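Local coordinates for protein endo-1,4-b-d-mannanase (Trichoderma reesei, PDB 1QNQ) that hydrolyses internal beta-1,4-mannosidic linkages of mannans as an endo-acting mannanase, probably by the retaining mechanism of glycoside hydrolase family 5, at residues A[243-248]-A[278-283]. Residues are numbered along the deposited sequence; the frame is centred on the assembly and turned at random.
Sequences YPDSWG and GAQQNP. With TPT (2,2':6',2''-TERPYRIDINE PLATINUM(II) Chloride), chain B; SO4 (sulfate ion), chain E; SO4 (sulfate ion), chain D.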
ATOM      1  N   TYR A 243       7.781 -11.041  -4.722  1.00  7.85           N
ATOM      2  CA  TYR A 243       8.663 -11.704  -3.723  1.00  9.10           C
ATOM      3  C   TYR A 243       9.050 -13.118  -4.176  1.00  9.77           C
ATOM      4  O   TYR A 243       8.511 -14.161  -3.736  1.00  9.04           O
ATOM      5  CB  TYR A 243       7.919 -11.761  -2.378  1.00  9.47           C
ATOM      6  CG  TYR A 243       7.708 -10.509  -1.556  1.00 10.42           C
ATOM      7  CD1 TYR A 243       8.779  -9.988  -0.835  1.00 10.72           C
ATOM      8  CD2 TYR A 243       6.501  -9.825  -1.493  1.00  9.84           C
ATOM      9  CE1 TYR A 243       8.661  -8.850  -0.051  1.00 10.99           C
ATOM     10  CE2 TYR A 243       6.345  -8.685  -0.724  1.00 10.58           C
ATOM     11  CZ  TYR A 243       7.431  -8.227   0.017  1.00 12.30           C
ATOM     12  OH  TYR A 243       7.337  -7.085   0.780  1.00 12.95           O
ATOM     13  N   PRO A 244      10.002 -13.243  -5.091  1.00  9.69           N
ATOM     14  CA  PRO A 244      10.458 -14.511  -5.666  1.00 12.09           C
ATOM     15  C   PRO A 244      10.932 -15.579  -4.709  1.00 14.07           C
ATOM     16  O   PRO A 244      10.633 -16.773  -4.916  1.00 14.63           O
ATOM     17  CB  PRO A 244      11.574 -14.181  -6.641  1.00 12.91           C
ATOM     18  CG  PRO A 244      11.457 -12.730  -6.888  1.00 12.81           C
ATOM     19  CD  PRO A 244      10.770 -12.125  -5.702  1.00 10.18           C
ATOM     20  N   ASP A 245      11.575 -15.197  -3.623  1.00 15.67           N
ATOM     21  CA  ASP A 245      12.066 -16.173  -2.647  1.00 18.76           C
ATOM     22  C   ASP A 245      10.940 -16.790  -1.844  1.00 18.70           C
ATOM     23  O   ASP A 245      11.178 -17.848  -1.262  1.00 21.28           O
ATOM     24  CB  ASP A 245      13.083 -15.537  -1.715  1.00 21.28           C
ATOM     25  CG  ASP A 245      14.410 -15.193  -2.348  1.00 24.18           C
ATOM     26  OD1 ASP A 245      14.918 -15.904  -3.250  1.00 26.39           O
ATOM     27  OD2 ASP A 245      14.964 -14.160  -1.954  1.00 26.09           O
ATOM     28  N   SER A 246       9.741 -16.209  -1.786  1.00 17.79           N
ATOM     29  CA  SER A 246       8.630 -16.789  -1.066  1.00 17.83           C
ATOM     30  C   SER A 246       7.744 -17.571  -2.044  1.00 17.41           C
ATOM     31  O   SER A 246       6.994 -18.461  -1.665  1.00 19.03           O
ATOM     32  CB  SER A 246       7.768 -15.718  -0.375  1.00 19.76           C
ATOM     33  OG  SER A 246       8.513 -14.735   0.344  1.00 19.56           O
ATOM     34  N   TRP A 247       7.793 -17.269  -3.333  1.00 15.37           N
ATOM     35  CA  TRP A 247       6.968 -17.804  -4.382  1.00 16.64           C
ATOM     36  C   TRP A 247       7.560 -18.976  -5.160  1.00 17.72           C
ATOM     37  O   TRP A 247       6.925 -19.519  -6.079  1.00 17.62           O
ATOM     38  CB  TRP A 247       6.620 -16.630  -5.327  1.00 14.58           C
ATOM     39  CG  TRP A 247       5.757 -15.541  -4.773  1.00 14.30           C
ATOM     40  CD1 TRP A 247       5.121 -15.503  -3.553  1.00 14.69           C
ATOM     41  CD2 TRP A 247       5.354 -14.329  -5.439  1.00 12.82           C
ATOM     42  NE1 TRP A 247       4.395 -14.376  -3.416  1.00 13.81           N
ATOM     43  CE2 TRP A 247       4.492 -13.618  -4.563  1.00 12.52           C
ATOM     44  CE3 TRP A 247       5.637 -13.790  -6.704  1.00 10.98           C
ATOM     45  CZ2 TRP A 247       3.934 -12.396  -4.896  1.00 10.97           C
ATOM     46  CZ3 TRP A 247       5.046 -12.565  -7.032  1.00 10.21           C
ATOM     47  CH2 TRP A 247       4.210 -11.883  -6.143  1.00 10.18           C
ATOM     48  N   GLY A 248       8.816 -19.327  -4.904  1.00 18.12           N
ATOM     49  CA  GLY A 248       9.467 -20.429  -5.614  1.00 19.69           C
ATOM     50  C   GLY A 248       9.961 -20.127  -7.019  1.00 20.55           C
ATOM     51  O   GLY A 248      10.181 -21.067  -7.799  1.00 23.14           O
ATOM     52  N   GLY A 278      10.900  -7.089  -2.860  1.00  7.82           N
ATOM     53  CA  GLY A 278      12.150  -7.363  -2.150  1.00  9.20           C
ATOM     54  C   GLY A 278      12.788  -8.710  -2.514  1.00 10.85           C
ATOM     55  O   GLY A 278      12.117  -9.629  -2.940  1.00  9.99           O
ATOM     56  N   ALA A 279      14.103  -8.828  -2.343  1.00 10.78           N
ATOM     57  CA  ALA A 279      14.856 -10.081  -2.485  1.00 12.77           C
ATOM     58  C   ALA A 279      15.629 -10.370  -1.188  1.00 14.25           C
ATOM     59  O   ALA A 279      16.171  -9.451  -0.569  1.00 13.19           O
ATOM     60  CB  ALA A 279      15.859  -9.953  -3.614  1.00 12.64           C
ATOM     61  N   GLN A 280      15.651 -11.592  -0.705  1.00 18.17           N
ATOM     62  CA  GLN A 280      16.230 -11.937   0.599  1.00 21.47           C
ATOM     63  C   GLN A 280      17.757 -11.974   0.577  1.00 22.90           C
ATOM     64  O   GLN A 280      18.444 -11.707   1.593  1.00 23.64           O
ATOM     65  CB  GLN A 280      15.608 -13.246   1.133  1.00 23.46           C
ATOM     66  CG  GLN A 280      14.180 -13.207   1.607  1.00 23.99           C
ATOM     67  CD  GLN A 280      13.556 -14.460   2.181  1.00 25.18           C
ATOM     68  OE1 GLN A 280      14.179 -15.255   2.882  1.00 26.13           O
ATOM     69  NE2 GLN A 280      12.279 -14.746   1.955  1.00 23.90           N
ATOM     70  N   GLN A 281      18.312 -12.313  -0.579  1.00 21.80           N
ATOM     71  CA  GLN A 281      19.741 -12.382  -0.830  1.00 23.02           C
ATOM     72  C   GLN A 281      20.197 -11.332  -1.840  1.00 19.95           C
ATOM     73  O   GLN A 281      19.483 -11.056  -2.800  1.00 17.46           O
ATOM     74  CB  GLN A 281      20.141 -13.760  -1.399  1.00 26.93           C
ATOM     75  CG  GLN A 281      20.279 -14.864  -0.380  1.00 32.84           C
ATOM     76  CD  GLN A 281      19.020 -15.455   0.182  1.00 37.11           C
ATOM     77  OE1 GLN A 281      18.144 -15.997  -0.510  1.00 39.76           O
ATOM     78  NE2 GLN A 281      18.890 -15.389   1.507  1.00 38.17           N
ATOM     79  N   ASN A 282      21.376 -10.744  -1.633  1.00 18.42           N
ATOM     80  CA  ASN A 282      21.987  -9.773  -2.520  1.00 17.22           C
ATOM     81  C   ASN A 282      21.054  -8.762  -3.171  1.00 15.22           C
ATOM     82  O   ASN A 282      20.888  -8.700  -4.404  1.00 14.20           O
ATOM     83  CB  ASN A 282      22.787 -10.541  -3.583  1.00 18.48           C
ATOM     84  CG  ASN A 282      23.837 -11.493  -3.056  1.00 20.93           C
ATOM     85  OD1 ASN A 282      23.717 -12.701  -3.324  1.00 22.02           O
ATOM     86  ND2 ASN A 282      24.821 -11.073  -2.270  1.00 20.04           N
ATOM     87  N   PRO A 283      20.434  -7.874  -2.390  1.00 13.56           N
ATOM     88  CA  PRO A 283      19.451  -6.929  -2.915  1.00 13.41           C
ATOM     89  C   PRO A 283      19.916  -5.950  -3.957  1.00 13.78           C
ATOM     90  O   PRO A 283      19.127  -5.653  -4.891  1.00 11.92           O
ATOM     91  CB  PRO A 283      18.852  -6.256  -1.675  1.00 14.26           C
ATOM     92  CG  PRO A 283      19.880  -6.444  -0.611  1.00 14.15           C
ATOM     93  CD  PRO A 283      20.561  -7.766  -0.924  1.00 13.32           C
TER
HETATM   94 PT1  TPT B 401       6.625 -13.287   5.563  1.00 12.63          PT
HETATM   95  N1  TPT B 401       5.849 -15.133   5.082  1.00 11.02           N
HETATM   96  N2  TPT B 401       6.342 -13.176   3.600  1.00  9.93           N
HETATM   97  N3  TPT B 401       7.278 -11.407   5.176  1.00 12.10           N
HETATM   98  C1  TPT B 401       5.608 -16.118   5.959  1.00 12.31           C
HETATM   99  C2  TPT B 401       5.042 -17.316   5.588  1.00 12.91           C
HETATM  100  C3  TPT B 401       4.695 -17.506   4.245  1.00 13.90           C
HETATM  101  C4  TPT B 401       4.908 -16.509   3.355  1.00 11.37           C
HETATM  102  C5  TPT B 401       5.539 -15.319   3.748  1.00 11.05           C
HETATM  103  C6  TPT B 401       5.822 -14.168   2.869  1.00 11.74           C
HETATM  104  C7  TPT B 401       5.502 -14.058   1.531  1.00 12.38           C
HETATM  105  C8  TPT B 401       5.837 -12.891   0.889  1.00 12.11           C
HETATM  106  C9  TPT B 401       6.360 -11.838   1.595  1.00 12.56           C
HETATM  107  C10 TPT B 401       6.583 -11.988   2.955  1.00 12.87           C
HETATM  108  C11 TPT B 401       7.168 -10.995   3.877  1.00 12.97           C
HETATM  109  C12 TPT B 401       7.516  -9.694   3.526  1.00 14.17           C
HETATM  110  C13 TPT B 401       8.040  -8.842   4.478  1.00 13.62           C
HETATM  111  C14 TPT B 401       8.165  -9.251   5.836  1.00 12.78           C
HETATM  112  C15 TPT B 401       7.751 -10.550   6.110  1.00 12.58           C
HETATM  113  S   SO4 E 412      24.542  -7.086  -2.901  1.00 22.69           S
HETATM  114  O1  SO4 E 412      23.467  -6.391  -2.093  1.00 23.85           O
HETATM  115  O2  SO4 E 412      25.143  -8.262  -2.218  1.00 23.82           O
HETATM  116  O3  SO4 E 412      25.714  -6.081  -3.042  1.00 22.04           O
HETATM  117  O4  SO4 E 412      24.081  -7.380  -4.277  1.00 22.74           O
HETATM  118  S   SO4 D 411       9.146 -16.407   3.659  1.00 14.56           S
HETATM  119  O1  SO4 D 411       8.594 -15.214   2.942  1.00 16.92           O
HETATM  120  O2  SO4 D 411       9.421 -16.024   5.093  1.00 17.94           O
HETATM  121  O3  SO4 D 411      10.448 -16.881   3.065  1.00 17.13           O
HETATM  122  O4  SO4 D 411       8.172 -17.535   3.619  1.00 18.33           O
HETATM  123  O   HOH W   1      11.819 -12.440  -2.500  1.00 15.70           O
HETATM  124  O   HOH W   2      10.666 -13.352  -0.295  1.00 17.93           O
HETATM  125  O   HOH W   3       4.451 -13.379   4.636  1.00 46.45           O
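With chi1 at -70°, Asp245 turns CG anti to its own carbonyl carbon and sends OD2 across to the backbone of Gln280; Gln280, at a similar chi1 of -71° and extended beyond CG, runs past it in the opposite direction. The two segments follow the adjacent parallel strands 238-242 and 272-277 of the family 5 TIM barrel, the first as a short helical turn and the second as a loop. Gln280 N donates to Asp245 OD2 over 2.9 Å, nearly along the C-O axis, and Tyr251 OH shares that oxygen. An aspartate suits this place because its short carboxylate accepts both bonds. A water accepts a hydrogen bond from Asp245 N and donates one to Gly278 O, bridging the two backbones. The ring of Tyr243 lies against Gly278, where a side chain would crowd CE1, and its OH is hydrogen-bonded to Glu276 OE2. Over one face sits the bound terpyridine platinum, its C9 3.6 Å above the ring plane. Trimming Tyr243 to an alanine would probably leave Glu276 without this hydroxyl and the terpyridine without the ring it lies on. Beside that ligand, small, polar Ser246 donates through OG to O1 of a sulfate, probably from the crystallisation liquor, at 2.6 Å, and Gln280 NE2 to sulfate O3 at 3.0 Å.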